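Local coordinates for manganese-binding protein (Chlamydia trachomatis, PDB 6NSI) that binds ferrous iron in preference to manganese or nickel and delivers the metal to the membrane permease of an ABC importer for uptake into the cell, at residues 166-171 / 227-232; 255-260 / 271-276. One frame throughout, in Å; residues are numbered along the deposited sequence.

Contact 1 of 2, residues 166-171 / 227-232; sequences TGHNAF and FLEDTL. With FE (Fe (III) ion), chain B.
H168 and E229 meet at about a right angle, with the imidazole and carboxylate planes turned 46° apart. ND1 of H168 donates to OE1 of E229 over 2.6 Å, and the acceptor lies almost in the ring plane, so it is met at the ring edge. On the carboxylate side the syn lone pair of OE1 is used. The bond is nevertheless bent, with 132° at the hydrogen. The other oxygen of E229 turns to the backbone: H168 N donates to OE2 at 2.8 Å, reaching it on the syn side but out of the carboxylate plane, and G167 N lies 2.7 Å from the same OE2. One carboxylate thus grips both the ring and the peptide N-H of a single histidine. A chi1 of 78° helps here, since it puts CG of H168 between its own backbone N and carbonyl carbon and keeps the ring on the side of its own N-H.

That histidine is a metal ligand, its NE2 lying 2.2 Å from the iron. E229 is therefore a second-shell residue in the metal site of what is probably a family 9 solute-binding protein, where H36, H102 and D260 complete the first shell. The hydrogen bond at ND1 fixes the ring's rotation and leaves NE2 for the metal; the negative charge nearby would probably make the imidazole a stronger donor to iron. OE1 has a second partner in the hydroxyl of S259.

One face of the H168 ring is met near its rim by CB of A170. L232 closes in with both methyls: CD2 comes to 3.4 Å from the carbonyl carbon of G167, and CD1 approaches ND1 of H168 obliquely. OG1 of T166 donates to H168 O. The F171 ring presents its edge to E229 OE2, CE1 standing 4.1 Å away.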
loop_
_atom_site.group_PDB
_atom_site.type_symbol
_atom_site.label_atom_id
_atom_site.label_comp_id
_atom_site.label_asym_id
_atom_site.label_seq_id
_atom_site.Cartn_x
_atom_site.Cartn_y
_atom_site.Cartn_z
ATOM N N THR A 166 -4.838 -4.860 12.176
ATOM C CA THR A 166 -3.620 -4.087 11.976
ATOM C C THR A 166 -3.699 -2.743 12.696
ATOM O O THR A 166 -4.703 -2.404 13.323
ATOM C CB THR A 166 -3.352 -3.838 10.492
ATOM O OG1 THR A 166 -4.375 -2.965 9.982
ATOM C CG2 THR A 166 -3.344 -5.166 9.727
ATOM N N GLY A 167 -2.597 -1.984 12.587
ATOM C CA GLY A 167 -2.502 -0.709 13.279
ATOM C C GLY A 167 -3.452 0.338 12.721
ATOM O O GLY A 167 -4.194 0.977 13.478
ATOM N N HIS A 168 -3.400 0.573 11.397
ATOM C CA HIS A 168 -4.406 1.391 10.728
ATOM C C HIS A 168 -4.921 0.649 9.503
ATOM O O HIS A 168 -4.488 -0.465 9.197
ATOM C CB HIS A 168 -3.896 2.812 10.391
ATOM C CG HIS A 168 -3.006 2.932 9.183
ATOM N ND1 HIS A 168 -1.757 2.341 9.101
ATOM C CD2 HIS A 168 -3.133 3.693 8.063
ATOM C CE1 HIS A 168 -1.182 2.687 7.960
ATOM N NE2 HIS A 168 -1.993 3.504 7.315
ATOM N N ASN A 169 -5.879 1.287 8.833
ATOM C CA ASN A 169 -6.627 0.694 7.723
ATOM C C ASN A 169 -5.847 0.883 6.418
ATOM O O ASN A 169 -6.196 1.676 5.547
ATOM C CB ASN A 169 -8.023 1.308 7.648
ATOM C CG ASN A 169 -8.892 0.641 6.611
ATOM O OD1 ASN A 169 -8.577 -0.458 6.141
ATOM N ND2 ASN A 169 -9.983 1.307 6.223
ATOM N N ALA A 170 -4.765 0.116 6.301
ATOM C CA ALA A 170 -3.918 0.126 5.119
ATOM C C ALA A 170 -4.033 -1.147 4.292
ATOM O O ALA A 170 -3.444 -1.213 3.209
ATOM C CB ALA A 170 -2.445 0.330 5.513
ATOM N N PHE A 171 -4.776 -2.151 4.761
ATOM C CA PHE A 171 -4.823 -3.445 4.088
ATOM C C PHE A 171 -6.231 -3.819 3.620
ATOM O O PHE A 171 -6.536 -5.006 3.437
ATOM C CB PHE A 171 -4.236 -4.521 5.000
ATOM C CG PHE A 171 -2.790 -4.258 5.380
ATOM C CD1 PHE A 171 -2.478 -3.556 6.541
ATOM C CD2 PHE A 171 -1.752 -4.697 4.564
ATOM C CE1 PHE A 171 -1.150 -3.308 6.891
ATOM C CE2 PHE A 171 -0.418 -4.453 4.903
ATOM C CZ PHE A 171 -0.115 -3.767 6.070
ATOM N N PHE A 227 -1.250 -7.294 14.235
ATOM C CA PHE A 227 -0.058 -6.925 13.478
ATOM C C PHE A 227 0.311 -5.458 13.696
ATOM O O PHE A 227 -0.403 -4.560 13.239
ATOM C CB PHE A 227 -0.263 -7.197 11.989
ATOM C CG PHE A 227 -0.471 -8.655 11.661
ATOM C CD1 PHE A 227 -1.743 -9.229 11.752
ATOM C CD2 PHE A 227 0.601 -9.451 11.260
ATOM C CE1 PHE A 227 -1.947 -10.577 11.428
ATOM C CE2 PHE A 227 0.403 -10.824 10.933
ATOM C CZ PHE A 227 -0.862 -11.373 11.024
ATOM N N LEU A 228 1.463 -5.231 14.318
ATOM C CA LEU A 228 2.089 -3.914 14.359
ATOM C C LEU A 228 2.582 -3.521 12.979
ATOM O O LEU A 228 2.896 -4.377 12.153
ATOM C CB LEU A 228 3.282 -3.924 15.315
ATOM C CG LEU A 228 2.931 -4.330 16.745
ATOM C CD1 LEU A 228 4.202 -4.680 17.513
ATOM C CD2 LEU A 228 2.224 -3.180 17.403
ATOM N N GLU A 229 2.679 -2.204 12.744
ATOM C CA GLU A 229 3.225 -1.662 11.507
ATOM C C GLU A 229 4.446 -0.812 11.808
ATOM O O GLU A 229 4.471 -0.055 12.786
ATOM C CB GLU A 229 2.206 -0.809 10.730
ATOM C CG GLU A 229 0.922 -1.550 10.381
ATOM C CD GLU A 229 -0.243 -0.606 10.128
ATOM O OE1 GLU A 229 0.009 0.560 9.729
ATOM O OE2 GLU A 229 -1.407 -1.033 10.317
ATOM N N ASP A 230 5.410 -0.909 10.908
ATOM C CA ASP A 230 6.656 -0.120 10.989
ATOM C C ASP A 230 6.238 1.339 10.936
ATOM O O ASP A 230 5.314 1.646 10.216
ATOM C CB ASP A 230 7.545 -0.386 9.782
ATOM C CG ASP A 230 8.941 0.184 9.922
ATOM O OD1 ASP A 230 9.658 -0.289 10.757
ATOM O OD2 ASP A 230 9.258 1.095 9.205
ATOM N N THR A 231 6.790 2.158 11.823
ATOM C CA THR A 231 6.615 3.636 11.943
ATOM C C THR A 231 5.252 4.087 12.489
ATOM O O THR A 231 5.140 5.259 12.748
ATOM C CB THR A 231 6.816 4.427 10.643
ATOM O OG1 THR A 231 5.610 4.304 9.902
ATOM C CG2 THR A 231 7.988 3.990 9.798
ATOM N N LEU A 232 4.279 3.202 12.692
ATOM C CA LEU A 232 2.971 3.621 13.240
ATOM C C LEU A 232 3.120 3.492 14.755
ATOM O O LEU A 232 3.662 2.501 15.196
ATOM C CB LEU A 232 1.817 2.762 12.722
ATOM C CG LEU A 232 0.427 3.322 13.010
ATOM C CD1 LEU A 232 -0.016 4.277 11.922
ATOM C CD2 LEU A 232 -0.602 2.225 13.183
HETATM FE FE FE B . -1.662 4.556 5.355
#

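Contact 2 of 2, residues 255-260 / 271-276; sequences SPLYSD and QHNVRT. With FE (Fe (III) ion), chain B.
N273 and H272, consecutive residues of helix 266-280, carry most of this contact, in which the metal-bearing loop after strand 251-252 packs on that helix and the asparagine side chain mimics a peptide, pairing with both polar backbone atoms of Y258. Its OD1 accepts from Y258 N at 3.0 Å, in the carbonyl plane and on a lone pair, with a nearly straight 167° at the hydrogen. Its ND2 returns a bond to Y258 O, also 3.0 Å long, and that oxygen lies close to the amide plane. These two bonds fix the rotation of the amide about chi2 and identify which end is oxygen.

H272 reaches the loop two residues earlier, at P256. CG is anti to the backbone N (chi1 166°), and NE2 donates to P256 O at 2.9 Å, nearly along the C=O axis. CB of S255 packs at the ring edge, 3.4 Å from CE1. Y258 points its ring edge toward the H272 face in an offset edge-to-face pair, planes 81° apart.

L257 lies between these polar grips: CD2 touches N273 OD1 and the T276 methyl CG2. Two residues after Y258, D260 binds the iron through both carboxylate oxygens. At the other end, OG1 of T276 donates to H272 O and accepts a hydrogen bond from a water at 2.6 Å.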
loop_
_atom_site.group_PDB
_atom_site.type_symbol
_atom_site.label_atom_id
_atom_site.label_comp_id
_atom_site.label_asym_id
_atom_site.label_seq_id
_atom_site.Cartn_x
_atom_site.Cartn_y
_atom_site.Cartn_z
ATOM N N SER A 255 7.080 -10.172 13.352
ATOM C CA SER A 255 7.644 -9.102 12.536
ATOM C C SER A 255 6.592 -8.051 12.212
ATOM O O SER A 255 5.417 -8.383 12.032
ATOM C CB SER A 255 8.201 -9.640 11.210
ATOM O OG SER A 255 8.870 -10.873 11.388
ATOM N N PRO A 256 7.000 -6.787 12.093
ATOM C CA PRO A 256 6.038 -5.734 11.752
ATOM C C PRO A 256 5.664 -5.806 10.282
ATOM O O PRO A 256 6.421 -6.313 9.448
ATOM C CB PRO A 256 6.792 -4.435 12.081
ATOM C CG PRO A 256 8.241 -4.783 11.918
ATOM C CD PRO A 256 8.375 -6.266 12.255
ATOM N N LEU A 257 4.465 -5.319 9.974
ATOM C CA LEU A 257 4.072 -5.158 8.587
ATOM C C LEU A 257 4.502 -3.779 8.105
ATOM O O LEU A 257 4.715 -2.861 8.894
ATOM C CB LEU A 257 2.562 -5.332 8.431
ATOM C CG LEU A 257 1.942 -6.674 8.837
ATOM C CD1 LEU A 257 0.416 -6.583 8.634
ATOM C CD2 LEU A 257 2.507 -7.799 7.976
ATOM N N TYR A 258 4.644 -3.639 6.798
ATOM C CA TYR A 258 4.969 -2.341 6.216
ATOM C C TYR A 258 3.741 -1.853 5.466
ATOM O O TYR A 258 3.408 -2.376 4.400
ATOM C CB TYR A 258 6.204 -2.439 5.328
ATOM C CG TYR A 258 7.427 -2.699 6.172
ATOM C CD1 TYR A 258 7.686 -3.974 6.683
ATOM C CD2 TYR A 258 8.301 -1.674 6.499
ATOM C CE1 TYR A 258 8.797 -4.217 7.484
ATOM C CE2 TYR A 258 9.407 -1.912 7.296
ATOM C CZ TYR A 258 9.650 -3.183 7.784
ATOM O OH TYR A 258 10.760 -3.412 8.580
ATOM N N SER A 259 3.063 -0.863 6.043
ATOM C CA SER A 259 1.808 -0.358 5.505
ATOM C C SER A 259 2.030 0.799 4.529
ATOM O O SER A 259 1.600 0.744 3.374
ATOM C CB SER A 259 0.919 0.106 6.662
ATOM O OG SER A 259 1.598 1.123 7.389
ATOM N N ASP A 260 2.683 1.862 4.991
ATOM C CA ASP A 260 2.786 3.101 4.237
ATOM C C ASP A 260 4.184 3.318 3.677
ATOM O O ASP A 260 4.466 4.381 3.103
ATOM C CB ASP A 260 2.382 4.282 5.118
ATOM C CG ASP A 260 0.879 4.341 5.385
ATOM O OD1 ASP A 260 0.073 3.770 4.600
ATOM O OD2 ASP A 260 0.504 4.981 6.390
ATOM N N GLN A 271 6.524 -9.236 -0.354
ATOM C CA GLN A 271 6.793 -10.624 0.011
ATOM C C GLN A 271 6.813 -10.798 1.527
ATOM O O GLN A 271 6.176 -11.716 2.064
ATOM C CB GLN A 271 8.112 -11.089 -0.599
ATOM C CG GLN A 271 8.104 -11.107 -2.124
ATOM C CD GLN A 271 9.437 -11.543 -2.728
ATOM O OE1 GLN A 271 10.494 -10.985 -2.416
ATOM N NE2 GLN A 271 9.388 -12.550 -3.600
ATOM N N HIS A 272 7.537 -9.919 2.236
ATOM C CA HIS A 272 7.607 -10.018 3.692
ATOM C C HIS A 272 6.220 -9.925 4.324
ATOM O O HIS A 272 5.904 -10.674 5.262
ATOM C CB HIS A 272 8.513 -8.924 4.268
ATOM C CG HIS A 272 8.372 -8.757 5.752
ATOM N ND1 HIS A 272 9.239 -9.339 6.655
ATOM C CD2 HIS A 272 7.444 -8.097 6.492
ATOM C CE1 HIS A 272 8.859 -9.032 7.884
ATOM N NE2 HIS A 272 7.768 -8.287 7.812
ATOM N N ASN A 273 5.391 -8.988 3.844
ATOM C CA ASN A 273 4.043 -8.842 4.387
ATOM C C ASN A 273 3.241 -10.120 4.193
ATOM O O ASN A 273 2.534 -10.564 5.103
ATOM C CB ASN A 273 3.329 -7.669 3.720
ATOM C CG ASN A 273 3.730 -6.318 4.309
ATOM O OD1 ASN A 273 4.335 -6.236 5.385
ATOM N ND2 ASN A 273 3.376 -5.255 3.611
ATOM N N VAL A 274 3.337 -10.722 3.003
ATOM C CA VAL A 274 2.567 -11.933 2.729
ATOM C C VAL A 274 3.068 -13.088 3.587
ATOM O O VAL A 274 2.271 -13.845 4.151
ATOM C CB VAL A 274 2.617 -12.265 1.223
ATOM C CG1 VAL A 274 2.065 -13.673 0.961
ATOM C CG2 VAL A 274 1.824 -11.219 0.432
ATOM N N ARG A 275 4.392 -13.243 3.697
ATOM C CA ARG A 275 4.961 -14.284 4.549
ATOM C C ARG A 275 4.509 -14.111 5.994
ATOM O O ARG A 275 4.050 -15.064 6.630
ATOM C CB ARG A 275 6.490 -14.251 4.473
ATOM C CG ARG A 275 7.072 -14.879 3.216
ATOM C CD ARG A 275 8.611 -14.753 3.150
ATOM N NE ARG A 275 9.055 -14.481 1.783
ATOM C CZ ARG A 275 9.343 -15.428 0.890
ATOM N NH1 ARG A 275 9.249 -16.714 1.232
ATOM N NH2 ARG A 275 9.730 -15.097 -0.345
ATOM N N THR A 276 4.646 -12.890 6.523
ATOM C CA THR A 276 4.247 -12.599 7.894
ATOM C C THR A 276 2.768 -12.916 8.127
ATOM O O THR A 276 2.417 -13.641 9.062
ATOM C CB THR A 276 4.567 -11.135 8.211
ATOM O OG1 THR A 276 5.978 -10.936 8.038
ATOM C CG2 THR A 276 4.173 -10.761 9.673
HETATM FE FE FE B . -1.662 4.556 5.355
HETATM O O HOH W 1 7.311 -12.798 9.201
#

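How the contacts relate
From the N terminus, the chain first passes H36 and H102, both iron ligands, before reaching 166-171. Contact 1 then closes an excursion of 55 residues, about half of it helical, by bringing the loop after strand 164-165 against the one after strand 225-226. Contact 2 follows in series, neither nested nor crossed: only ten residues separate 255-260 from 271-276, so it folds the loop after strand 251-252 back on helix 266-280. The centres of contact 1 and contact 2 are about 9 Å apart. L228 O and L257 N, 2.8 Å apart, probably form a hydrogen bond between the two. The iron joins the loops of H168 and D260 to H36 and H102; contact 2 ties the D260 loop to helix 266-280.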